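Local coordinates for F-actin-capping protein subunit alpha (Dictyostelium discoideum, PDB 4AKR) that caps the fast-growing barbed ends of actin filaments independently of calcium, blocking subunit exchange there without severing the filaments, at residues D119-A122 against T123-C126; S214-A217 against Q218-A221. One frame throughout, in Å; residues are numbered along the deposited sequence.

In the fold
Following the chain from its N terminus, after the N-terminal helices and small antiparallel sheets, helix 112-129 carries interaction 1 (119-122 with 123-126), one turn of helix bonding to the next and closing no loop. The five-stranded antiparallel sheet 134-213 follows, and where its last strand, 198-213, ends, interaction 2 (214-217 with 218-221) turns the chain into the long helix 217-248. The two contacts lie in series, neither nesting nor crossing, with centres about 14 Å apart. They meet where E121 CG packs on A221 CB at 3.9 Å, so the short helix and the start of the long one rest against each other beside the sheet.

Interaction 1: residues D119-A122 against T123-C126; sequences DEEA and TKYC
K124 and E121 run side by side off helix 112-129, pointing the same way, and meet in a salt bridge of 2.7 Å between K124 NZ and E121 OE2. The ammonium comes to the syn side of that oxygen, 35° out of the carboxylate plane. Water 1 closes a small ring, donating to E121 OE1 at 2.6 Å and accepting from K124 NZ at 3.1 Å, so both carboxylate oxygens have a partner. The glutamate chain folds at its second torsion (chi2 -56°), which brings its end to that of the lysine. An alanine in place of E121 removes the carboxylate, and K124 NZ would probably be left without this charge mate, its chain freer to turn. E120 is a more distant counter-charge, its OE1 5.4 Å from K124 NZ.

One residue before K124, T123 OG1 donates to D119 O at 2.9 Å, and T123 N donates to the same oxygen at 3.0 Å. The two donors arrive from opposite faces of the carbonyl plane, so D119 O is gripped twice. With chi1 at -58°, OG1 is set beside its own backbone N and folds back toward that carbonyl. D119 turns its carboxylate to R115, a salt-bridge partner one turn earlier. Y125 OH bonds to E232 of helix 217-248 and to a basic side chain of the partner protein chain. A122 and C126 face the sheet, on V137 and V150 and on S135 and I152 respectively. Y125 N to E121 O and C126 N to A122 O continue the i to i+4 ladder of a regular alpha-helix, here amphipathic: the E121-K124 pair is an i, i+3 salt bridge beside a face laid on the antiparallel sheet of the capping protein.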
loop_
_atom_site.group_PDB
_atom_site.type_symbol
_atom_site.label_atom_id
_atom_site.label_comp_id
_atom_site.label_asym_id
_atom_site.label_seq_id
_atom_site.Cartn_x
_atom_site.Cartn_y
_atom_site.Cartn_z
ATOM N N ASP A 119 -4.364 -2.144 -33.939
ATOM C CA ASP A 119 -3.736 -3.298 -33.316
ATOM C C ASP A 119 -2.249 -3.403 -33.679
ATOM O O ASP A 119 -1.433 -3.718 -32.818
ATOM C CB ASP A 119 -4.490 -4.579 -33.703
ATOM C CG ASP A 119 -4.344 -5.669 -32.666
ATOM O OD1 ASP A 119 -3.466 -5.528 -31.788
ATOM O OD2 ASP A 119 -5.102 -6.662 -32.719
ATOM N N GLU A 120 -1.892 -3.133 -34.934
ATOM C CA GLU A 120 -0.477 -3.198 -35.339
ATOM C C GLU A 120 0.364 -2.239 -34.498
ATOM O O GLU A 120 1.480 -2.560 -34.082
ATOM C CB GLU A 120 -0.282 -2.813 -36.815
ATOM C CG GLU A 120 -0.840 -3.776 -37.860
ATOM C CD GLU A 120 -0.450 -3.377 -39.290
ATOM O OE1 GLU A 120 -0.455 -2.159 -39.603
ATOM O OE2 GLU A 120 -0.147 -4.278 -40.108
ATOM N N GLU A 121 -0.172 -1.047 -34.267
ATOM C CA GLU A 121 0.541 -0.039 -33.499
ATOM C C GLU A 121 0.624 -0.369 -32.006
ATOM O O GLU A 121 1.671 -0.178 -31.381
ATOM C CB GLU A 121 -0.114 1.332 -33.713
ATOM C CG GLU A 121 -0.092 1.800 -35.162
ATOM C CD GLU A 121 1.317 1.826 -35.739
ATOM O OE1 GLU A 121 2.205 2.470 -35.128
ATOM O OE2 GLU A 121 1.538 1.205 -36.804
ATOM N N ALA A 122 -0.468 -0.868 -31.435
ATOM C CA ALA A 122 -0.467 -1.218 -30.019
ATOM C C ALA A 122 0.566 -2.313 -29.753
ATOM O O ALA A 122 1.270 -2.289 -28.743
ATOM C CB ALA A 122 -1.852 -1.686 -29.589
ATOM N N THR A 123 0.664 -3.262 -30.677
ATOM C CA THR A 123 1.607 -4.361 -30.538
ATOM C C THR A 123 3.049 -3.855 -30.501
ATOM O O THR A 123 3.793 -4.183 -29.575
ATOM C CB THR A 123 1.425 -5.392 -31.685
ATOM O OG1 THR A 123 0.078 -5.884 -31.672
ATOM C CG2 THR A 123 2.358 -6.568 -31.498
ATOM N N LYS A 124 3.439 -3.051 -31.489
ATOM C CA LYS A 124 4.794 -2.491 -31.535
ATOM C C LYS A 124 5.071 -1.585 -30.329
ATOM O O LYS A 124 6.149 -1.627 -29.736
ATOM C CB LYS A 124 4.999 -1.688 -32.826
ATOM C CG LYS A 124 4.928 -2.532 -34.097
ATOM C CD LYS A 124 5.088 -1.695 -35.383
ATOM C CE LYS A 124 3.864 -0.836 -35.667
ATOM N NZ LYS A 124 3.898 -0.171 -37.014
ATOM N N TYR A 125 4.103 -0.750 -29.980
ATOM C CA TYR A 125 4.263 0.146 -28.845
ATOM C C TYR A 125 4.499 -0.677 -27.582
ATOM O O TYR A 125 5.393 -0.390 -26.800
ATOM C CB TYR A 125 3.015 1.013 -28.674
ATOM C CG TYR A 125 3.089 1.963 -27.498
ATOM C CD1 TYR A 125 4.031 2.992 -27.464
ATOM C CD2 TYR A 125 2.232 1.815 -26.405
ATOM C CE1 TYR A 125 4.118 3.848 -26.363
ATOM C CE2 TYR A 125 2.309 2.665 -25.301
ATOM C CZ TYR A 125 3.256 3.677 -25.286
ATOM O OH TYR A 125 3.348 4.498 -24.189
ATOM N N CYS A 126 3.683 -1.705 -27.402
ATOM C CA CYS A 126 3.763 -2.596 -26.252
ATOM C C CYS A 126 5.122 -3.311 -26.197
ATOM O O CYS A 126 5.745 -3.405 -25.133
ATOM C CB CYS A 126 2.615 -3.608 -26.337
ATOM S SG CYS A 126 2.302 -4.581 -24.855
HETATM O O HOH W 1 4.453 2.775 -36.299
#

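Interaction 2: residues S214-A217 against Q218-A221; sequences SADA and QSTA
S219 turns its hydroxyl back to the carboxylate of D216, and OG donates to D216 OD2 at 2.8 Å on the syn side, somewhat out of the carboxylate plane. The backbone of the same serine grips the same oxygen: S219 N donates to D216 OD2 at 3.1 Å, arriving from above the plane by 52°. Both donors lie on one face of the carboxylate, so OD2 takes two bonds from a single residue. The aspartate reaches this place with CG between its backbone N and carbonyl carbon (chi1 54°), a crowded rotamer that turns the carboxylate over the first turn. S219 OG, anti to its carbonyl carbon, projects to meet it.

D216 is the N-cap of helix 217-248, and its bond to S219 N is the capping bond that satisfies an amide at the start of the first turn. The negative carboxylate also sits where the helix dipole would probably favour it. Behind the cap, T220 N donates to D216 O at 2.9 Å in a nearly straight bond (173°), and A221 N to A217 O at 3.1 Å carries the ladder on. The T220 side chain points back at the incoming loop, with T220 OG1 2.9 Å from A215 N.

Water 2 joins this hydroxyl to the loop, donating to S214 OG and, at 2.5 Å, to A215 O, with T220 OG1 also in bonding distance at 2.9 Å. S214 OG is also hydrogen-bonded to K176 O, and the S214 backbone to that of G180. T220 and A221 also lean on F118 of helix 112-129, while V182 of strand 181-194 touches both S214 and T220.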
loop_
_atom_site.group_PDB
_atom_site.type_symbol
_atom_site.label_atom_id
_atom_site.label_comp_id
_atom_site.label_asym_id
_atom_site.label_seq_id
_atom_site.Cartn_x
_atom_site.Cartn_y
_atom_site.Cartn_z
ATOM N N SER A 214 -7.846 12.277 -37.802
ATOM C CA SER A 214 -8.588 11.092 -38.204
ATOM C C SER A 214 -8.667 11.096 -39.729
ATOM O O SER A 214 -9.484 11.821 -40.303
ATOM C CB SER A 214 -9.999 11.114 -37.626
ATOM O OG SER A 214 -10.782 10.065 -38.173
ATOM N N ALA A 215 -7.810 10.304 -40.375
ATOM C CA ALA A 215 -7.767 10.211 -41.834
ATOM C C ALA A 215 -7.845 8.743 -42.255
ATOM O O ALA A 215 -8.755 8.016 -41.843
ATOM C CB ALA A 215 -6.475 10.837 -42.351
ATOM N N ASP A 216 -6.896 8.310 -43.083
ATOM C CA ASP A 216 -6.854 6.921 -43.516
ATOM C C ASP A 216 -6.461 6.059 -42.309
ATOM O O ASP A 216 -5.605 6.446 -41.516
ATOM C CB ASP A 216 -5.847 6.736 -44.659
ATOM C CG ASP A 216 -4.464 7.254 -44.315
ATOM O OD1 ASP A 216 -4.210 8.474 -44.465
ATOM O OD2 ASP A 216 -3.627 6.435 -43.881
ATOM N N ALA A 217 -7.108 4.903 -42.178
ATOM C CA ALA A 217 -6.886 3.963 -41.076
ATOM C C ALA A 217 -5.439 3.851 -40.594
ATOM O O ALA A 217 -5.166 4.007 -39.397
ATOM C CB ALA A 217 -7.418 2.584 -41.461
ATOM N N GLN A 218 -4.515 3.583 -41.513
ATOM C CA GLN A 218 -3.103 3.461 -41.150
ATOM C C GLN A 218 -2.596 4.697 -40.403
ATOM O O GLN A 218 -1.954 4.578 -39.355
ATOM C CB GLN A 218 -2.234 3.242 -42.393
ATOM C CG GLN A 218 -2.351 1.864 -43.047
ATOM C CD GLN A 218 -3.540 1.737 -43.991
ATOM O OE1 GLN A 218 -4.128 2.737 -44.420
ATOM N NE2 GLN A 218 -3.885 0.501 -44.337
ATOM N N SER A 219 -2.884 5.875 -40.950
ATOM C CA SER A 219 -2.456 7.146 -40.353
ATOM C C SER A 219 -3.119 7.408 -39.010
ATOM O O SER A 219 -2.453 7.761 -38.040
ATOM C CB SER A 219 -2.777 8.316 -41.290
ATOM O OG SER A 219 -2.020 8.233 -42.481
ATOM N N THR A 220 -4.436 7.251 -38.976
ATOM C CA THR A 220 -5.225 7.467 -37.771
ATOM C C THR A 220 -4.616 6.695 -36.608
ATOM O O THR A 220 -4.490 7.216 -35.497
ATOM C CB THR A 220 -6.678 6.997 -37.995
ATOM O OG1 THR A 220 -7.240 7.717 -39.093
ATOM C CG2 THR A 220 -7.524 7.243 -36.773
ATOM N N ALA A 221 -4.226 5.454 -36.875
ATOM C CA ALA A 221 -3.626 4.594 -35.857
ATOM C C ALA A 221 -2.245 5.090 -35.451
ATOM O O ALA A 221 -1.949 5.228 -34.263
ATOM C CB ALA A 221 -3.529 3.162 -36.375
HETATM O O HOH W 2 -10.043 8.039 -39.664
#